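Local structure of GH86A beta-porphyranase (Bacteroides plebeius, 4AW7) at residues W324-A329 and F340-P345; D283-I288 and N356-F361; F44-T49 and G57-D62. The protein cleaves the sulfated red-algal polysaccharide porphyran at linkages between beta-D-galactopyranose and alpha-L-galactopyranose-6-sulfate, releasing mostly a disaccharide. All blocks are in the same frame, centred on the assembly; numbering follows the deposited sequence.

Contact 1 (W324-A329 and F340-P345). With GAL (beta-D-galactopyranose), chain B; L6S (6-O-sulfo-alpha-L-galactopyranose), chain C.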
loop_
_atom_site.group_PDB
_atom_site.type_symbol
_atom_site.label_atom_id
_atom_site.label_comp_id
_atom_site.label_asym_id
_atom_site.label_seq_id
_atom_site.Cartn_x
_atom_site.Cartn_y
_atom_site.Cartn_z
ATOM N N TRP A 324 -7.247 5.678 24.701
ATOM C CA TRP A 324 -6.025 6.326 25.186
ATOM C C TRP A 324 -5.997 7.839 24.914
ATOM O O TRP A 324 -5.315 8.578 25.647
ATOM C CB TRP A 324 -4.774 5.637 24.574
ATOM C CG TRP A 324 -4.784 5.659 23.068
ATOM C CD1 TRP A 324 -5.283 4.687 22.242
ATOM C CD2 TRP A 324 -4.374 6.737 22.218
ATOM N NE1 TRP A 324 -5.183 5.083 20.945
ATOM C CE2 TRP A 324 -4.618 6.327 20.882
ATOM C CE3 TRP A 324 -3.799 7.993 22.443
ATOM C CZ2 TRP A 324 -4.323 7.125 19.799
ATOM C CZ3 TRP A 324 -3.498 8.787 21.358
ATOM C CH2 TRP A 324 -3.792 8.370 20.048
ATOM N N HIS A 325 -6.703 8.310 23.890
ATOM C CA HIS A 325 -6.679 9.733 23.518
ATOM C C HIS A 325 -7.640 10.564 24.363
ATOM O O HIS A 325 -7.539 11.804 24.397
ATOM C CB HIS A 325 -7.062 9.909 22.039
ATOM C CG HIS A 325 -6.833 11.295 21.487
ATOM N ND1 HIS A 325 -7.769 12.308 21.555
ATOM C CD2 HIS A 325 -5.806 11.790 20.759
ATOM C CE1 HIS A 325 -7.309 13.380 20.930
ATOM N NE2 HIS A 325 -6.108 13.099 20.457
ATOM N N ILE A 326 -8.625 9.888 24.953
ATOM C CA ILE A 326 -9.792 10.574 25.520
ATOM C C ILE A 326 -9.459 10.950 26.972
ATOM O O ILE A 326 -9.749 10.206 27.895
ATOM C CB ILE A 326 -11.069 9.719 25.433
ATOM C CG1 ILE A 326 -11.317 9.241 24.001
ATOM C CG2 ILE A 326 -12.272 10.513 25.938
ATOM C CD1 ILE A 326 -12.438 8.309 23.847
ATOM N N THR A 327 -8.784 12.072 27.118
ATOM C CA THR A 327 -8.202 12.453 28.402
ATOM C C THR A 327 -8.559 13.901 28.679
ATOM O O THR A 327 -8.910 14.655 27.775
ATOM C CB THR A 327 -6.662 12.354 28.370
ATOM O OG1 THR A 327 -6.173 13.261 27.371
ATOM C CG2 THR A 327 -6.174 10.910 28.104
ATOM N N ALA A 328 -8.403 14.303 29.946
ATOM C CA ALA A 328 -8.535 15.707 30.335
ATOM C C ALA A 328 -7.608 16.597 29.531
ATOM O O ALA A 328 -8.033 17.656 29.047
ATOM C CB ALA A 328 -8.265 15.876 31.849
ATOM N N ALA A 329 -6.358 16.154 29.342
ATOM C CA ALA A 329 -5.370 16.929 28.591
ATOM C C ALA A 329 -5.779 17.176 27.125
ATOM O O ALA A 329 -5.384 18.159 26.519
ATOM C CB ALA A 329 -3.991 16.263 28.676
ATOM N N PHE A 340 -14.958 4.577 16.290
ATOM C CA PHE A 340 -16.083 4.692 17.243
ATOM C C PHE A 340 -15.870 5.937 18.090
ATOM O O PHE A 340 -14.755 6.194 18.542
ATOM C CB PHE A 340 -16.159 3.473 18.163
ATOM C CG PHE A 340 -16.622 2.199 17.510
ATOM C CD1 PHE A 340 -15.731 1.340 16.863
ATOM C CD2 PHE A 340 -17.960 1.854 17.544
ATOM C CE1 PHE A 340 -16.200 0.148 16.292
ATOM C CE2 PHE A 340 -18.411 0.676 17.009
ATOM C CZ PHE A 340 -17.545 -0.160 16.355
ATOM N N ILE A 341 -16.964 6.643 18.372
ATOM C CA ILE A 341 -16.960 7.896 19.117
ATOM C C ILE A 341 -17.925 7.691 20.279
ATOM O O ILE A 341 -19.048 7.247 20.065
ATOM C CB ILE A 341 -17.430 9.061 18.233
ATOM C CG1 ILE A 341 -16.595 9.126 16.940
ATOM C CG2 ILE A 341 -17.412 10.371 19.019
ATOM C CD1 ILE A 341 -15.106 9.427 17.095
ATOM N N PRO A 342 -17.485 8.013 21.500
ATOM C CA PRO A 342 -18.381 7.775 22.644
ATOM C C PRO A 342 -19.434 8.856 22.732
ATOM O O PRO A 342 -19.128 10.029 22.576
ATOM C CB PRO A 342 -17.429 7.824 23.820
ATOM C CG PRO A 342 -16.395 8.848 23.419
ATOM C CD PRO A 342 -16.190 8.571 21.926
ATOM N N ASP A 343 -20.660 8.445 23.049
ATOM C CA ASP A 343 -21.737 9.396 23.265
ATOM C C ASP A 343 -21.467 10.304 24.478
ATOM O O ASP A 343 -21.768 11.493 24.425
ATOM C CB ASP A 343 -23.063 8.633 23.351
ATOM C CG ASP A 343 -23.437 7.994 22.007
ATOM O OD1 ASP A 343 -23.372 8.719 20.994
ATOM O OD2 ASP A 343 -23.776 6.784 21.935
ATOM N N ASN A 344 -20.862 9.754 25.525
ATOM C CA ASN A 344 -20.447 10.510 26.708
ATOM C C ASN A 344 -18.952 10.300 27.032
ATOM O O ASN A 344 -18.590 9.375 27.725
ATOM C CB ASN A 344 -21.309 10.101 27.905
ATOM C CG ASN A 344 -21.002 10.916 29.135
ATOM O OD1 ASN A 344 -20.034 11.678 29.164
ATOM N ND2 ASN A 344 -21.824 10.761 30.171
ATOM N N PRO A 345 -18.075 11.174 26.523
ATOM C CA PRO A 345 -16.631 11.010 26.685
ATOM C C PRO A 345 -16.119 11.054 28.134
ATOM O O PRO A 345 -15.019 10.588 28.426
ATOM C CB PRO A 345 -16.053 12.176 25.877
ATOM C CG PRO A 345 -17.132 12.636 25.017
ATOM C CD PRO A 345 -18.406 12.320 25.668
HETATM C C1 GAL B . -1.093 5.327 19.421
HETATM C C2 GAL B . -1.061 3.880 19.871
HETATM C C3 GAL B . -1.579 3.855 21.308
HETATM C C4 GAL B . -0.710 4.735 22.219
HETATM C C5 GAL B . -0.675 6.121 21.584
HETATM C C6 GAL B . 0.190 7.075 22.376
HETATM O O2 GAL B . -1.817 3.022 19.014
HETATM O O3 GAL B . -1.550 2.503 21.710
HETATM O O4 GAL B . 0.622 4.211 22.322
HETATM O O5 GAL B . -0.191 6.040 20.239
HETATM O O6 GAL B . 0.197 8.326 21.737
HETATM O O1S L6S C . -4.548 3.288 16.077
HETATM O O2S L6S C . -5.856 5.164 16.976
HETATM O O3S L6S C . -4.186 4.001 18.351
HETATM C C1 L6S C . 0.889 6.322 15.059
HETATM C C2 L6S C . 1.443 6.709 16.412
HETATM C C3 L6S C . 0.364 7.459 17.210
HETATM C C4 L6S C . -0.898 6.526 17.352
HETATM C C5 L6S C . -1.347 6.114 15.945
HETATM C C6 L6S C . -2.341 4.934 16.046
HETATM O O2 L6S C . 2.658 7.475 16.285
HETATM O O3 L6S C . 0.838 7.860 18.504
HETATM O O4 L6S C . -0.516 5.379 18.128
HETATM O O5 L6S C . -0.302 5.576 15.127
HETATM O O6 L6S C . -3.579 5.434 16.528
HETATM S S1 L6S C . -4.617 4.405 16.983
#
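The indole of W324 carries a galactose of the bound glycan on one face. The sugar meets it through C1, C3 and C5, the ring carbons whose axial hydrogens lie on one side of a beta-galactose. W324 CZ2 is 3.7 Å from GAL C1. GAL C5 lies over the six-membered ring near CE3, and GAL C3 over the pyrrole part near CD1. The opposite face lies against CB of H325, near the rim of the ring. With CG between the backbone N and carbonyl carbon (chi1 58°), the indole is placed over that CB and offers its other face to the galactose. At the edge, in the plane of the indole, is the sulfate atom O2S of the neighbouring L6S. A second sulfate oxygen is closer but approaches obliquely. W324 NE1 donates to L6S O3S at 3.0 Å, a weak bond because the angle at the hydrogen is only 126°. An alanine here would probably cost the galactose its flat support and leave this sulfate without its indole N-H partner.

The two segments themselves meet through I326, the centre of an inverse gamma turn. Its side chain points toward 340-345 and its two branches separate. CD1 reaches P342, 4.0 Å from CG of that ring. CG2, anti to the backbone N, crosses to P345, 4.1 Å from its CB and 3.7 Å from its carbonyl O. The side-chain contacts are apolar, and I326 and P342 are buried. They set the loop of W324 against strand 340-342 and the turn after it. Y335 meets the W324 ring at a slant, and S319 also bonds L6S. An aromatic ring against the apolar C1, C3, C5 face of a galactose, a CH-pi platform, is typical of carbohydrate-binding sites, and here W324 is an established substrate-binding residue of the cleft.

Contact 2 (D283-I288 and N356-F361)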
loop_
_atom_site.group_PDB
_atom_site.type_symbol
_atom_site.label_atom_id
_atom_site.label_comp_id
_atom_site.label_asym_id
_atom_site.label_seq_id
_atom_site.Cartn_x
_atom_site.Cartn_y
_atom_site.Cartn_z
ATOM N N ASP A 283 -4.782 16.885 16.690
ATOM C CA ASP A 283 -5.187 15.582 16.138
ATOM C C ASP A 283 -6.551 15.126 16.586
ATOM O O ASP A 283 -6.865 13.939 16.526
ATOM C CB ASP A 283 -4.110 14.549 16.467
ATOM C CG ASP A 283 -4.017 14.204 17.919
ATOM O OD1 ASP A 283 -4.829 14.694 18.740
ATOM O OD2 ASP A 283 -3.115 13.408 18.230
ATOM N N SER A 284 -7.389 16.042 17.050
ATOM C CA SER A 284 -8.722 15.681 17.511
ATOM C C SER A 284 -9.654 15.309 16.368
ATOM O O SER A 284 -9.554 15.830 15.247
ATOM C CB SER A 284 -9.346 16.817 18.325
ATOM O OG SER A 284 -8.584 17.084 19.485
ATOM N N TYR A 285 -10.587 14.425 16.663
ATOM C CA TYR A 285 -11.591 13.985 15.726
ATOM C C TYR A 285 -12.652 15.035 15.514
ATOM O O TYR A 285 -13.130 15.673 16.472
ATOM C CB TYR A 285 -12.281 12.743 16.287
ATOM C CG TYR A 285 -13.408 12.234 15.411
ATOM C CD1 TYR A 285 -13.173 11.354 14.330
ATOM C CD2 TYR A 285 -14.720 12.614 15.655
ATOM C CE1 TYR A 285 -14.214 10.931 13.539
ATOM C CE2 TYR A 285 -15.774 12.175 14.869
ATOM C CZ TYR A 285 -15.514 11.326 13.804
ATOM O OH TYR A 285 -16.549 10.879 13.024
ATOM N N ASP A 286 -13.022 15.187 14.253
ATOM C CA ASP A 286 -14.134 16.002 13.802
ATOM C C ASP A 286 -14.970 15.179 12.801
ATOM O O ASP A 286 -14.367 14.666 11.883
ATOM C CB ASP A 286 -13.523 17.213 13.084
ATOM C CG ASP A 286 -14.551 18.180 12.589
ATOM O OD1 ASP A 286 -15.100 17.962 11.512
ATOM O OD2 ASP A 286 -14.806 19.179 13.281
ATOM N N ASP A 287 -16.300 15.115 12.919
ATOM C CA ASP A 287 -17.139 14.320 11.985
ATOM C C ASP A 287 -16.991 14.680 10.505
ATOM O O ASP A 287 -17.236 13.831 9.664
ATOM C CB ASP A 287 -18.648 14.422 12.277
ATOM C CG ASP A 287 -19.162 13.435 13.321
ATOM O OD1 ASP A 287 -18.681 12.288 13.442
ATOM O OD2 ASP A 287 -20.162 13.808 13.999
ATOM N N ILE A 288 -16.640 15.906 10.168
ATOM C CA ILE A 288 -16.479 16.247 8.746
ATOM C C ILE A 288 -15.038 16.131 8.312
ATOM O O ILE A 288 -14.720 15.484 7.314
ATOM C CB ILE A 288 -16.950 17.670 8.426
ATOM C CG1 ILE A 288 -18.460 17.810 8.703
ATOM C CG2 ILE A 288 -16.594 17.994 6.966
ATOM C CD1 ILE A 288 -18.955 19.269 8.828
ATOM N N ASN A 356 -18.761 5.690 13.354
ATOM C CA ASN A 356 -18.807 6.866 12.483
ATOM C C ASN A 356 -18.880 6.503 10.989
ATOM O O ASN A 356 -18.873 5.321 10.621
ATOM C CB ASN A 356 -17.700 7.861 12.834
ATOM C CG ASN A 356 -16.310 7.353 12.551
ATOM O OD1 ASN A 356 -16.081 6.666 11.538
ATOM N ND2 ASN A 356 -15.343 7.736 13.396
ATOM N N ASP A 357 -18.964 7.519 10.130
ATOM C CA ASP A 357 -19.227 7.290 8.717
ATOM C C ASP A 357 -18.050 6.656 7.974
ATOM O O ASP A 357 -18.228 6.294 6.801
ATOM C CB ASP A 357 -19.686 8.574 7.995
ATOM C CG ASP A 357 -21.113 8.937 8.273
ATOM O OD1 ASP A 357 -21.832 8.202 9.001
ATOM O OD2 ASP A 357 -21.547 9.951 7.680
ATOM N N LYS A 358 -16.891 6.493 8.623
ATOM C CA LYS A 358 -15.842 5.670 8.022
ATOM C C LYS A 358 -16.320 4.244 7.754
ATOM O O LYS A 358 -15.764 3.550 6.889
ATOM C CB LYS A 358 -14.581 5.687 8.845
ATOM C CG LYS A 358 -13.997 7.058 9.069
ATOM C CD LYS A 358 -12.878 6.999 10.099
ATOM C CE LYS A 358 -12.452 8.354 10.574
ATOM N NZ LYS A 358 -11.316 8.236 11.519
ATOM N N LYS A 359 -17.363 3.799 8.446
ATOM C CA LYS A 359 -17.961 2.514 8.172
ATOM C C LYS A 359 -18.304 2.333 6.698
ATOM O O LYS A 359 -18.290 1.207 6.208
ATOM C CB LYS A 359 -19.236 2.306 9.025
ATOM C CG LYS A 359 -20.430 3.164 8.584
ATOM C CD LYS A 359 -21.568 3.205 9.615
ATOM C CE LYS A 359 -22.739 3.978 9.063
ATOM N NZ LYS A 359 -23.829 4.185 10.084
ATOM N N TYR A 360 -18.636 3.420 5.999
ATOM C CA TYR A 360 -19.075 3.301 4.604
ATOM C C TYR A 360 -17.958 2.840 3.679
ATOM O O TYR A 360 -18.262 2.260 2.648
ATOM C CB TYR A 360 -19.703 4.596 4.083
ATOM C CG TYR A 360 -21.036 4.906 4.731
ATOM C CD1 TYR A 360 -22.095 4.011 4.613
ATOM C CD2 TYR A 360 -21.271 6.102 5.399
ATOM C CE1 TYR A 360 -23.346 4.268 5.185
ATOM C CE2 TYR A 360 -22.528 6.378 5.973
ATOM C CZ TYR A 360 -23.535 5.438 5.877
ATOM O OH TYR A 360 -24.750 5.727 6.453
ATOM N N PHE A 361 -16.694 3.049 4.035
ATOM C CA PHE A 361 -15.628 2.456 3.245
ATOM C C PHE A 361 -15.767 0.948 3.219
ATOM O O PHE A 361 -15.661 0.300 2.180
ATOM C CB PHE A 361 -14.251 2.842 3.818
ATOM C CG PHE A 361 -13.112 2.106 3.173
ATOM C CD1 PHE A 361 -12.713 2.371 1.878
ATOM C CD2 PHE A 361 -12.426 1.150 3.881
ATOM C CE1 PHE A 361 -11.687 1.654 1.296
ATOM C CE2 PHE A 361 -11.397 0.408 3.302
ATOM C CZ PHE A 361 -11.008 0.681 1.996
HETATM O O HOH W 1 -19.720 10.208 11.143
#
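Y285, in the loop between strand 268-276 and helix 293-305, lies beside N356, the residue that caps the turn leading into helix 359-365. N356 begins a type I beta turn that runs to K359. Its CG sits between the backbone N and carbonyl carbon (chi1 67°), which curls the amide back over its own turn. OD1 then accepts from K358 N at 3.0 Å, the capping bond. The other end of the amide, ND2, is hydrogen-bonded to A338 O, so both ends are held and the flip of the amide is fixed.

The Y285 ring swings out toward this amide with CG anti to the backbone N (chi1 177°). Ring and amide planes are only 5° apart, and the two side chains slide past each other in opposite directions. N356 ND2 comes within 3.4 Å of Y285 CE1. The hydroxyl passes close to the aliphatic part: Y285 OH is 3.2 Å from N356 CB. ND2 is also near OH, but the angle is too poor for a hydrogen bond.

Beyond CB the K358 chain is extended. Its CE passes the edge of the tyrosine, 4.3 Å from Y285 CE1, and carries NZ on to the carbonyl oxygens of S336 and A338.

The tyrosine hydroxyl has its own partner. Y285 OH donates to the anti lone pair of D287 OD1 at 2.6 Å, which limits rotation of the carboxylate. R354 adds a salt bridge to the same oxygen. A water also donates to D287 OD1, at 3.3 Å, and accepts from D357 N at 3.0 Å, joining the two segments.

Contact 3 (F44-T49 and G57-D62). With L6S (6-O-sulfo-alpha-L-galactopyranose), chain C.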
loop_
_atom_site.group_PDB
_atom_site.type_symbol
_atom_site.label_atom_id
_atom_site.label_comp_id
_atom_site.label_asym_id
_atom_site.label_seq_id
_atom_site.Cartn_x
_atom_site.Cartn_y
_atom_site.Cartn_z
ATOM N N PHE A 44 -8.866 -5.175 3.580
ATOM C CA PHE A 44 -10.001 -4.718 4.364
ATOM C C PHE A 44 -9.772 -4.976 5.833
ATOM O O PHE A 44 -10.253 -5.973 6.396
ATOM C CB PHE A 44 -11.307 -5.324 3.808
ATOM C CG PHE A 44 -11.489 -5.031 2.346
ATOM C CD1 PHE A 44 -11.553 -3.711 1.905
ATOM C CD2 PHE A 44 -11.452 -6.033 1.391
ATOM C CE1 PHE A 44 -11.620 -3.422 0.548
ATOM C CE2 PHE A 44 -11.546 -5.725 0.057
ATOM C CZ PHE A 44 -11.629 -4.418 -0.344
ATOM N N ASN A 45 -8.965 -4.106 6.406
ATOM C CA ASN A 45 -8.462 -4.183 7.770
ATOM C C ASN A 45 -8.705 -2.840 8.434
ATOM O O ASN A 45 -8.880 -1.820 7.778
ATOM C CB ASN A 45 -6.961 -4.497 7.765
ATOM C CG ASN A 45 -6.657 -5.827 7.107
ATOM O OD1 ASN A 45 -7.298 -6.833 7.434
ATOM N ND2 ASN A 45 -5.702 -5.879 6.163
ATOM N N ILE A 46 -8.637 -2.852 9.762
ATOM C CA ILE A 46 -8.542 -1.630 10.552
ATOM C C ILE A 46 -7.198 -1.632 11.310
ATOM O O ILE A 46 -6.590 -2.666 11.543
ATOM C CB ILE A 46 -9.725 -1.404 11.537
ATOM C CG1 ILE A 46 -9.953 -2.622 12.459
ATOM C CG2 ILE A 46 -10.951 -1.041 10.775
ATOM C CD1 ILE A 46 -10.956 -2.404 13.603
ATOM N N HIS A 47 -6.754 -0.439 11.673
ATOM C CA HIS A 47 -5.499 -0.227 12.381
ATOM C C HIS A 47 -5.741 -0.402 13.883
ATOM O O HIS A 47 -5.836 0.561 14.645
ATOM C CB HIS A 47 -4.953 1.188 12.032
ATOM C CG HIS A 47 -3.567 1.424 12.526
ATOM N ND1 HIS A 47 -3.293 1.751 13.828
ATOM C CD2 HIS A 47 -2.358 1.308 11.911
ATOM C CE1 HIS A 47 -1.977 1.850 13.990
ATOM N NE2 HIS A 47 -1.376 1.587 12.839
ATOM N N SER A 48 -5.949 -1.650 14.259
ATOM C CA SER A 48 -6.377 -2.036 15.595
ATOM C C SER A 48 -6.047 -3.475 15.834
ATOM O O SER A 48 -5.877 -4.258 14.886
ATOM C CB SER A 48 -7.897 -1.861 15.660
ATOM O OG SER A 48 -8.442 -2.153 16.936
ATOM N N THR A 49 -6.041 -3.872 17.116
ATOM C CA THR A 49 -6.165 -5.290 17.466
ATOM C C THR A 49 -7.283 -5.497 18.499
ATOM O O THR A 49 -7.327 -6.549 19.172
ATOM C CB THR A 49 -4.856 -5.898 17.968
ATOM O OG1 THR A 49 -4.415 -5.188 19.133
ATOM C CG2 THR A 49 -3.761 -5.859 16.899
ATOM N N GLY A 57 -15.534 -5.978 17.859
ATOM C CA GLY A 57 -15.649 -7.338 17.362
ATOM C C GLY A 57 -16.887 -7.540 16.521
ATOM O O GLY A 57 -16.858 -8.287 15.539
ATOM N N LYS A 58 -17.993 -6.926 16.921
ATOM C CA LYS A 58 -19.221 -6.995 16.147
ATOM C C LYS A 58 -19.030 -6.308 14.784
ATOM O O LYS A 58 -19.453 -6.823 13.777
ATOM C CB LYS A 58 -20.396 -6.382 16.913
ATOM C CG LYS A 58 -21.723 -6.380 16.122
ATOM C CD LYS A 58 -22.833 -5.732 16.936
ATOM C CE LYS A 58 -23.819 -4.947 16.090
ATOM N NZ LYS A 58 -24.464 -5.772 15.036
ATOM N N PHE A 59 -18.424 -5.125 14.776
ATOM C CA PHE A 59 -18.129 -4.411 13.518
ATOM C C PHE A 59 -17.304 -5.326 12.579
ATOM O O PHE A 59 -17.572 -5.414 11.383
ATOM C CB PHE A 59 -17.381 -3.129 13.840
ATOM C CG PHE A 59 -16.612 -2.590 12.661
ATOM C CD1 PHE A 59 -17.223 -1.794 11.715
ATOM C CD2 PHE A 59 -15.286 -2.906 12.505
ATOM C CE1 PHE A 59 -16.516 -1.362 10.596
ATOM C CE2 PHE A 59 -14.572 -2.445 11.412
ATOM C CZ PHE A 59 -15.190 -1.691 10.464
ATOM N N LEU A 60 -16.279 -5.978 13.116
ATOM C CA LEU A 60 -15.438 -6.815 12.266
ATOM C C LEU A 60 -16.234 -7.890 11.573
ATOM O O LEU A 60 -16.009 -8.183 10.395
ATOM C CB LEU A 60 -14.276 -7.435 13.037
ATOM C CG LEU A 60 -13.264 -6.448 13.672
ATOM C CD1 LEU A 60 -12.361 -7.195 14.641
ATOM C CD2 LEU A 60 -12.405 -5.717 12.623
ATOM N N ALA A 61 -17.122 -8.550 12.303
ATOM C CA ALA A 61 -17.976 -9.583 11.701
ATOM C C ALA A 61 -18.974 -8.994 10.712
ATOM O O ALA A 61 -19.153 -9.542 9.630
ATOM C CB ALA A 61 -18.704 -10.393 12.802
ATOM N N ASP A 62 -19.623 -7.902 11.076
ATOM C CA ASP A 62 -20.672 -7.288 10.266
ATOM C C ASP A 62 -20.097 -6.792 8.933
ATOM O O ASP A 62 -20.765 -6.883 7.932
ATOM C CB ASP A 62 -21.305 -6.091 10.979
ATOM C CG ASP A 62 -22.238 -6.453 12.101
ATOM O OD1 ASP A 62 -22.666 -7.613 12.160
ATOM O OD2 ASP A 62 -22.554 -5.535 12.898
HETATM O O1S L6S C . -4.548 3.288 16.077
HETATM O O2S L6S C . -5.856 5.164 16.976
HETATM O O3S L6S C . -4.186 4.001 18.351
HETATM C C1 L6S C . 0.889 6.322 15.059
HETATM C C2 L6S C . 1.443 6.709 16.412
HETATM C C3 L6S C . 0.364 7.459 17.210
HETATM C C4 L6S C . -0.898 6.526 17.352
HETATM C C5 L6S C . -1.347 6.114 15.945
HETATM C C6 L6S C . -2.341 4.934 16.046
HETATM O O2 L6S C . 2.658 7.475 16.285
HETATM O O3 L6S C . 0.838 7.860 18.504
HETATM O O4 L6S C . -0.516 5.379 18.128
HETATM O O5 L6S C . -0.302 5.576 15.127
HETATM O O6 L6S C . -3.579 5.434 16.528
HETATM S S1 L6S C . -4.617 4.405 16.983
#
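I46 fits its two branches against two successive residues of helix 54-63. Its CG1 lies between the backbone N and carbonyl carbon (chi1 53°), and CG2 lies beside the backbone N. This splits the branches between F59 and L60. I46 CG2 meets F59 CE2 at 3.9 Å, an oblique approach to the ring, and the two side chains run past each other in opposite directions. I46 CD1 meets L60 CD2 at 3.7 Å, and CG1 is 4.0 Å from the same methyl. All these contacts are apolar.

The next residue, H47, belongs to the substrate site. Its ND1 donates to the sulfate atom O1S of L6S at 3.0 Å, with an angle of 141° at the hydrogen. The oxygen lies at the edge of the imidazole, near its plane. H47 CE1 is also 3.7 Å from L6S C6. On its other nitrogen, NE2 is hydrogen-bonded to R69 NH1, and F317 meets the ring edge-to-face. With both nitrogens engaged, the imidazole is held in rotation as well as in place. H47 is the centre of an inverse gamma turn, which takes the chain out of the short strand.

Further out, F59 packs on L339 and L60 on L67, while backbone bonds tie F44 and I46 to G66, S48 to R69, and H47 to V318. Strand 45-46, helix 54-63 and strand 66-71 make a beta-alpha-beta unit, consistent with the parallel barrel of this catalytic domain. Within it, strand 45-46 pairs in parallel with strand 66-71, helix 54-63 packs against it through F59 and L60, and on its other flank N45 and H47 touch strand 311-316.

Contacts 1 and 3 both touch the sulfated L6S: each segment pair holds one residue, W324 or H47, that bonds it, although their centres are about 20 Å apart. They also meet directly, F340 CZ packing on F59 CB at 3.9 Å. Contact 1 is nested within the chain loop closed by contact 2, with centres about 14 Å apart. A probable hydrogen bond of 2.7 Å joins H325 NE2 to D283 OD1, and I341 CD1 packs on Y285 CD2 at 3.5 Å. Contact 2 is set back from the glycan, the K358 side chain lying about 8 Å from a bound L6S. It does not touch contact 3, whose nearest atoms are about 4 Å away.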